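Local coordinates for thioredoxin-like protein (Klebsiella pneumoniae subsp. pneumoniae MGH 78578, PDB 3TY1), which is of unproven function but has the supersandwich fold of the galactose mutarotase clan and probably binds carbohydrate, perhaps as an aldose 1-epimerase, at residues F77-G82 with T216-E221; G105-F110 with Y133-K138; G285-F290 with T348-H353. All blocks are in the same frame, centred on the assembly; numbering follows the deposited sequence.

Contacts 1 and 3 are neighbours, with centres about 12 Å apart. They touch directly: selenomethionine M81 CE packs on L351 N at 3.3 Å, and I218 CD1 reaches G285 C at 3.6 Å. F77 and H353 also stack their rings. Here the edge of the six-stranded sheet lies against the ten-stranded sheet. Contact 2 stands apart, its centre about 25 Å from contact 1 and about 26 Å from contact 3, on the opposite side of the chain's centre from contact 3. It holds a sulfate, probably from the crystallisation liquor, between H136 and H211. Along the chain, contact 2 is nested inside the loop that contact 1 closes.

Contact 1: residues F77-G82 with T216-E221; sequences FGSRMG and TPILEE
R80 meets 216-221 by gripping one backbone oxygen with two nitrogens. NE donates to T216 O at 2.8 Å and lies nearly along the C=O axis. NH2 donates to the same oxygen at 3.0 Å, on a lone pair, with a more bent N-H...O angle of 136°. Both bonds lie close to the guanidinium plane, so T216 O sits at the side edge of the group. The R80 side chain takes the crowded position between its backbone N and carbonyl carbon (chi1 72°). From there it runs extended out to NE, alongside T216. NH1 has its own partner, a salt bridge to D84 OD1. G82 O lies 3.2 Å above the guanidinium plane, toward the rim of one face.

The contact joins two parts of the supersandwich. Strand 79-81 is the outermost strand of the six-stranded antiparallel sheet, and 216-221 is in the loop between strands 204-214 and 224-229. Backbone hydrogen bonds tie M81 to I74 on the next strand and G82 to G215, the residue before T216.

The peptide bond before P217 is cis. The P217 ring crosses R80 obliquely, with CD 3.8 Å from R80 CG. S79 OG is anti to its backbone N (chi1 -175°) and touches apolar carbons here: P217 CG at 3.6 Å and I218 CG1 at 3.8 Å. The tip of I218, CD1, comes to 3.5 Å from R80 O. Further along the loop, E220 OE2 accepts from K280 N.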
# COMPACT_ATOMS: atom_id res chain seq x y z
N PHE A 77 7.49 -8.31 -36.56
CA PHE A 77 7.74 -9.36 -37.54
C PHE A 77 6.67 -10.46 -37.57
O PHE A 77 6.99 -11.62 -37.79
CB PHE A 77 9.14 -9.94 -37.30
CG PHE A 77 10.24 -8.90 -37.33
CD1 PHE A 77 10.79 -8.50 -38.55
CD2 PHE A 77 10.69 -8.29 -36.15
CE1 PHE A 77 11.82 -7.54 -38.59
CE2 PHE A 77 11.70 -7.31 -36.18
CZ PHE A 77 12.27 -6.94 -37.42
N GLY A 78 5.42 -10.10 -37.31
CA GLY A 78 4.30 -11.05 -37.32
C GLY A 78 4.21 -11.94 -36.09
O GLY A 78 3.53 -12.95 -36.11
N SER A 79 4.90 -11.58 -35.02
CA SER A 79 4.93 -12.41 -33.82
C SER A 79 5.05 -11.51 -32.59
O SER A 79 4.90 -10.27 -32.67
CB SER A 79 6.09 -13.43 -33.93
OG SER A 79 6.13 -14.37 -32.86
N ARG A 80 5.31 -12.13 -31.45
CA ARG A 80 5.50 -11.39 -30.21
C ARG A 80 6.18 -12.22 -29.18
O ARG A 80 6.14 -13.45 -29.25
CB ARG A 80 4.16 -10.95 -29.60
CG ARG A 80 3.34 -12.05 -29.00
CD ARG A 80 2.23 -11.56 -28.05
NE ARG A 80 1.63 -12.78 -27.49
CZ ARG A 80 0.64 -12.84 -26.60
NH1 ARG A 80 0.10 -11.75 -26.08
NH2 ARG A 80 0.20 -14.03 -26.21
N MSE A 81 6.78 -11.54 -28.20
CA MSE A 81 7.25 -12.15 -26.99
C MSE A 81 6.29 -11.64 -25.92
O MSE A 81 6.18 -10.43 -25.67
CB MSE A 81 8.68 -11.74 -26.63
CG MSE A 81 9.75 -12.01 -27.70
SE MSE A 81 11.49 -11.50 -26.95
CE MSE A 81 12.37 -11.63 -28.62
N GLY A 82 5.57 -12.55 -25.30
CA GLY A 82 4.63 -12.18 -24.25
C GLY A 82 3.55 -13.21 -24.14
O GLY A 82 3.55 -14.24 -24.89
N THR A 216 1.53 -17.72 -26.96
CA THR A 216 1.22 -17.74 -28.39
C THR A 216 1.71 -16.43 -29.04
O THR A 216 1.76 -15.40 -28.38
CB THR A 216 -0.31 -17.93 -28.65
OG1 THR A 216 -1.03 -16.84 -28.07
CG2 THR A 216 -0.80 -19.23 -28.04
N PRO A 217 2.06 -16.45 -30.34
CA PRO A 217 2.02 -17.52 -31.34
C PRO A 217 3.23 -18.44 -31.38
O PRO A 217 3.28 -19.32 -32.24
CB PRO A 217 1.97 -16.76 -32.66
CG PRO A 217 2.74 -15.49 -32.38
CD PRO A 217 2.55 -15.17 -30.93
N ILE A 218 4.21 -18.22 -30.51
CA ILE A 218 5.40 -19.10 -30.47
C ILE A 218 5.05 -20.42 -29.80
O ILE A 218 5.29 -21.48 -30.35
CB ILE A 218 6.58 -18.46 -29.76
CG1 ILE A 218 6.98 -17.15 -30.48
CG2 ILE A 218 7.75 -19.42 -29.75
CD1 ILE A 218 8.07 -16.34 -29.77
N LEU A 219 4.45 -20.33 -28.61
CA LEU A 219 4.06 -21.51 -27.84
C LEU A 219 2.79 -22.06 -28.46
O LEU A 219 1.89 -21.32 -28.81
CB LEU A 219 3.84 -21.18 -26.36
CG LEU A 219 3.62 -22.35 -25.43
CD1 LEU A 219 4.85 -23.24 -25.36
CD2 LEU A 219 3.27 -21.80 -24.02
N GLU A 220 2.79 -23.38 -28.62
CA GLU A 220 1.70 -24.16 -29.18
C GLU A 220 2.07 -25.63 -28.98
O GLU A 220 3.19 -25.95 -28.58
CB GLU A 220 1.52 -23.88 -30.68
CG GLU A 220 2.77 -24.17 -31.54
CD GLU A 220 2.61 -23.81 -33.00
OE1 GLU A 220 1.61 -23.17 -33.35
OE2 GLU A 220 3.50 -24.17 -33.80
N GLU A 221 1.10 -26.50 -29.20
CA GLU A 221 1.34 -27.95 -29.25
C GLU A 221 2.45 -28.23 -30.27
O GLU A 221 2.37 -27.78 -31.41
CB GLU A 221 0.07 -28.68 -29.69
CG GLU A 221 0.17 -30.18 -29.58
CD GLU A 221 -1.16 -30.87 -29.83
OE1 GLU A 221 -2.15 -30.58 -29.11
OE2 GLU A 221 -1.21 -31.70 -30.73

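Contact 2: residues G105-F110 with Y133-K138; sequences GWLEGF and YTLHGK. With SO4 (sulfate ion), chain L.
The W106 indole is packed on one face by the turn within 133-138. That turn is a type II beta turn from T134 to G137. W106 CG is anti to its backbone N (chi1 -175°), which brings the ring up to the turn. L135 crosses it at about a right angle, with L135 CD2 3.4 Å from W106 CE3. L135 O lies over the face, 3.2 Å from W106 CD1. H136 CB makes a CH-pi contact above the five-membered ring, 4.1 Å from its centroid. The H136 ring then turns its edge to the six-membered ring in a T-shaped stack, planes at 68°. At the far corner of the indole, W106 CH2 sits 3.5 Å above the centre of the F110 ring. A water accepts weakly from W106 NE1 and donates to H136 O at 2.8 Å.

H136 NE2 donates to sulfate O3 at 2.6 Å, and H136 ND1 has a weak hydrogen bond with G123 N. H211 NE2 also binds the sulfate. The stack and the NE2 bond, with weaker help at ND1, probably limit the imidazole's rotation; the anion would favour a proton on NE2. Two histidines holding one sulfate are consistent with a polar ligand pocket, as in sugar epimerases of this clan.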
# COMPACT_ATOMS: atom_id res chain seq x y z
N GLY A 105 1.17 -12.30 -2.98
CA GLY A 105 0.53 -11.08 -3.53
C GLY A 105 1.08 -10.66 -4.88
O GLY A 105 0.38 -10.04 -5.68
N TRP A 106 2.35 -11.00 -5.14
CA TRP A 106 2.98 -10.77 -6.44
C TRP A 106 2.15 -11.33 -7.61
O TRP A 106 2.22 -10.78 -8.71
CB TRP A 106 4.34 -11.44 -6.40
CG TRP A 106 5.27 -11.30 -7.51
CD1 TRP A 106 6.38 -10.44 -7.58
CD2 TRP A 106 5.33 -12.12 -8.67
NE1 TRP A 106 7.07 -10.68 -8.74
CE2 TRP A 106 6.47 -11.71 -9.42
CE3 TRP A 106 4.57 -13.19 -9.13
CZ2 TRP A 106 6.81 -12.30 -10.63
CZ3 TRP A 106 4.92 -13.78 -10.33
CH2 TRP A 106 6.02 -13.32 -11.06
N LEU A 107 1.40 -12.42 -7.38
CA LEU A 107 0.51 -12.97 -8.38
C LEU A 107 -0.58 -12.00 -8.88
O LEU A 107 -1.12 -12.17 -9.97
CB LEU A 107 -0.12 -14.27 -7.88
CG LEU A 107 0.79 -15.50 -7.65
CD1 LEU A 107 -0.07 -16.60 -7.02
CD2 LEU A 107 1.45 -15.99 -8.93
N GLU A 108 -0.91 -10.99 -8.08
CA GLU A 108 -1.92 -9.99 -8.43
C GLU A 108 -1.44 -9.01 -9.49
O GLU A 108 -2.27 -8.28 -10.07
CB GLU A 108 -2.42 -9.26 -7.16
CG GLU A 108 -3.01 -10.25 -6.12
CD GLU A 108 -3.63 -9.61 -4.89
OE1 GLU A 108 -3.53 -8.37 -4.69
OE2 GLU A 108 -4.24 -10.37 -4.10
N GLY A 109 -0.13 -8.96 -9.72
CA GLY A 109 0.46 -8.08 -10.73
C GLY A 109 1.09 -8.73 -11.95
O GLY A 109 1.51 -8.03 -12.89
N PHE A 110 1.09 -10.06 -11.99
CA PHE A 110 1.92 -10.78 -12.97
C PHE A 110 1.30 -10.94 -14.33
O PHE A 110 0.33 -11.71 -14.51
CB PHE A 110 2.38 -12.14 -12.40
CG PHE A 110 3.29 -12.94 -13.33
CD1 PHE A 110 4.31 -12.33 -14.03
CD2 PHE A 110 3.19 -14.32 -13.39
CE1 PHE A 110 5.18 -13.08 -14.86
CE2 PHE A 110 4.04 -15.05 -14.20
CZ PHE A 110 5.03 -14.43 -14.93
N TYR A 133 9.59 -13.88 3.29
CA TYR A 133 10.28 -13.61 2.04
C TYR A 133 9.26 -13.84 0.97
O TYR A 133 8.87 -14.97 0.74
CB TYR A 133 11.45 -14.58 1.87
CG TYR A 133 12.60 -14.27 2.78
CD1 TYR A 133 13.55 -13.33 2.41
CD2 TYR A 133 12.72 -14.90 4.02
CE1 TYR A 133 14.62 -13.03 3.23
CE2 TYR A 133 13.78 -14.61 4.87
CZ TYR A 133 14.72 -13.67 4.47
OH TYR A 133 15.77 -13.38 5.29
N THR A 134 8.83 -12.77 0.33
CA THR A 134 7.73 -12.81 -0.61
C THR A 134 8.19 -13.26 -2.00
O THR A 134 9.35 -13.11 -2.36
CB THR A 134 7.04 -11.45 -0.66
OG1 THR A 134 8.00 -10.44 -1.00
CG2 THR A 134 6.43 -11.14 0.74
N LEU A 135 7.24 -13.81 -2.76
CA LEU A 135 7.49 -14.38 -4.07
C LEU A 135 8.28 -13.45 -5.00
O LEU A 135 7.80 -12.38 -5.41
CB LEU A 135 6.16 -14.75 -4.77
CG LEU A 135 6.25 -15.33 -6.19
CD1 LEU A 135 7.08 -16.62 -6.24
CD2 LEU A 135 4.84 -15.62 -6.72
N HIS A 136 9.47 -13.90 -5.36
CA HIS A 136 10.29 -13.24 -6.40
C HIS A 136 10.81 -11.86 -6.09
O HIS A 136 11.15 -11.10 -7.00
CB HIS A 136 9.57 -13.27 -7.79
CG HIS A 136 9.50 -14.64 -8.36
ND1 HIS A 136 10.52 -15.55 -8.22
CD2 HIS A 136 8.55 -15.26 -9.12
CE1 HIS A 136 10.21 -16.67 -8.84
NE2 HIS A 136 9.02 -16.52 -9.40
N GLY A 137 10.94 -11.54 -4.81
CA GLY A 137 11.59 -10.32 -4.41
C GLY A 137 10.83 -9.05 -4.74
O GLY A 137 9.58 -9.06 -4.97
N LYS A 138 11.57 -7.96 -4.75
CA LYS A 138 10.96 -6.61 -4.84
C LYS A 138 11.23 -5.78 -6.07
O LYS A 138 10.48 -4.82 -6.28
CB LYS A 138 11.31 -5.78 -3.58
CG LYS A 138 10.57 -6.29 -2.31
CD LYS A 138 10.69 -5.32 -1.13
CE LYS A 138 9.73 -4.11 -1.23
NZ LYS A 138 10.00 -3.06 -0.16
S SO4 L . 6.33 -18.72 -11.07
O1 SO4 L . 5.21 -18.19 -11.86
O2 SO4 L . 6.81 -19.99 -11.65
O3 SO4 L . 7.44 -17.76 -11.04
O4 SO4 L . 5.86 -18.94 -9.70
O HOH W 1 10.16 -9.29 -8.82

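Contact 3: residues G285-F290 with T348-H353; sequences GASIQF and TYTLLH
Strands 285-290 and 348-352 run antiparallel, their axes 161° apart in direction. They are neighbours in the ten-stranded sheet of the supersandwich, with strand 272-278 next to the first and 189-198 next to the second. Three hydrogen-bonded pairs, G285 with L352, S287 with T350 and Q289 with T348, supply six backbone bonds. The straightest is Q289 N to T348 O, 2.8 Å at 172°. At the G285-L352 end both donors stand above the carbonyl planes, unlike the in-plane bonds of the other two pairs. The alternate pairs, A286 with L351 and I288 with Y349, are non-hydrogen-bonded; here CA-H...O contacts help, such as A286 CA to T350 O at 3.2 Å.

On their shared face, I288 and Y349 lie side by side. I288 CG2 sits over the tyrosine ring, 4.2 Å from its centroid, and I288 CD1 meets Y349 CE2 at 3.7 Å. Y349 OH is hydrogen-bonded to S212 OG on strand 204-214.

The other face is more polar. S287 OG, in the crowded position between its backbone N and carbonyl carbon (chi1 65°), packs on T350 CB at 3.4 Å. One water lies 2.9 Å from S287 OG and 2.7 Å from T350 OG1, hydrogen-bonded to both, and donates to T348 O. That carbonyl therefore serves the strand pairing and the water at once, and the two hydroxyls are joined across the strands through this one water.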
# COMPACT_ATOMS: atom_id res chain seq x y z
N GLY A 285 10.11 -18.06 -33.27
CA GLY A 285 10.67 -18.37 -31.97
C GLY A 285 11.25 -17.20 -31.25
O GLY A 285 11.15 -16.07 -31.71
N ALA A 286 11.86 -17.48 -30.10
CA ALA A 286 12.56 -16.45 -29.34
C ALA A 286 13.72 -17.11 -28.70
O ALA A 286 13.58 -18.21 -28.16
CB ALA A 286 11.67 -15.79 -28.27
N SER A 287 14.86 -16.42 -28.73
CA SER A 287 16.10 -16.94 -28.12
C SER A 287 16.62 -15.94 -27.11
O SER A 287 16.40 -14.71 -27.26
CB SER A 287 17.17 -17.19 -29.19
OG SER A 287 17.59 -16.01 -29.80
N ILE A 288 17.25 -16.47 -26.09
CA ILE A 288 17.88 -15.69 -25.05
C ILE A 288 19.31 -16.14 -24.95
O ILE A 288 19.59 -17.33 -24.72
CB ILE A 288 17.20 -15.85 -23.64
CG1 ILE A 288 15.70 -15.63 -23.71
CG2 ILE A 288 17.77 -14.89 -22.60
CD1 ILE A 288 14.96 -15.93 -22.38
N GLN A 289 20.22 -15.20 -25.11
CA GLN A 289 21.63 -15.42 -24.85
C GLN A 289 21.96 -14.89 -23.49
O GLN A 289 21.57 -13.78 -23.17
CB GLN A 289 22.51 -14.73 -25.88
CG GLN A 289 24.04 -14.79 -25.60
CD GLN A 289 24.87 -13.99 -26.61
OE1 GLN A 289 24.37 -13.58 -27.66
NE2 GLN A 289 26.12 -13.72 -26.26
N PHE A 290 22.72 -15.65 -22.71
CA PHE A 290 23.17 -15.19 -21.40
C PHE A 290 24.54 -15.75 -21.09
O PHE A 290 25.02 -16.65 -21.78
CB PHE A 290 22.14 -15.46 -20.27
CG PHE A 290 21.85 -16.90 -20.00
CD1 PHE A 290 20.94 -17.59 -20.77
CD2 PHE A 290 22.48 -17.58 -18.95
CE1 PHE A 290 20.66 -18.94 -20.54
CE2 PHE A 290 22.19 -18.92 -18.68
CZ PHE A 290 21.27 -19.59 -19.47
N THR A 348 20.87 -11.13 -24.46
CA THR A 348 20.33 -10.73 -25.78
C THR A 348 19.11 -11.59 -26.09
O THR A 348 19.19 -12.82 -26.05
CB THR A 348 21.39 -10.87 -26.89
OG1 THR A 348 22.54 -10.10 -26.51
CG2 THR A 348 20.86 -10.34 -28.18
N TYR A 349 18.01 -10.93 -26.39
CA TYR A 349 16.73 -11.53 -26.75
C TYR A 349 16.49 -11.30 -28.24
O TYR A 349 16.60 -10.15 -28.73
CB TYR A 349 15.61 -10.86 -25.97
CG TYR A 349 15.59 -11.14 -24.50
CD1 TYR A 349 16.51 -10.53 -23.62
CD2 TYR A 349 14.65 -12.01 -23.97
CE1 TYR A 349 16.49 -10.81 -22.24
CE2 TYR A 349 14.61 -12.29 -22.58
CZ TYR A 349 15.55 -11.69 -21.74
OH TYR A 349 15.49 -11.97 -20.39
N THR A 350 16.22 -12.38 -28.97
CA THR A 350 16.03 -12.27 -30.39
C THR A 350 14.68 -12.87 -30.76
O THR A 350 14.37 -14.03 -30.41
CB THR A 350 17.13 -12.99 -31.18
OG1 THR A 350 18.43 -12.56 -30.72
CG2 THR A 350 16.99 -12.73 -32.70
N LEU A 351 13.91 -12.11 -31.52
CA LEU A 351 12.65 -12.58 -32.07
C LEU A 351 12.97 -13.23 -33.43
O LEU A 351 13.36 -12.56 -34.41
CB LEU A 351 11.64 -11.43 -32.18
CG LEU A 351 10.17 -11.87 -32.42
CD1 LEU A 351 9.72 -12.76 -31.27
CD2 LEU A 351 9.24 -10.68 -32.57
N LEU A 352 12.82 -14.54 -33.47
CA LEU A 352 13.14 -15.36 -34.63
C LEU A 352 11.88 -15.43 -35.47
O LEU A 352 10.79 -15.81 -34.98
CB LEU A 352 13.60 -16.75 -34.15
CG LEU A 352 14.68 -16.84 -33.03
CD1 LEU A 352 14.81 -18.26 -32.52
CD2 LEU A 352 16.03 -16.27 -33.47
N HIS A 353 11.96 -14.97 -36.73
CA HIS A 353 10.72 -14.82 -37.54
C HIS A 353 10.80 -15.53 -38.89
O HIS A 353 10.00 -15.24 -39.77
CB HIS A 353 10.36 -13.34 -37.70
CG HIS A 353 11.43 -12.49 -38.31
ND1 HIS A 353 11.54 -12.28 -39.67
CD2 HIS A 353 12.45 -11.78 -37.74
CE1 HIS A 353 12.58 -11.49 -39.91
NE2 HIS A 353 13.15 -11.18 -38.76
O HOH W 2 19.32 -14.04 -28.68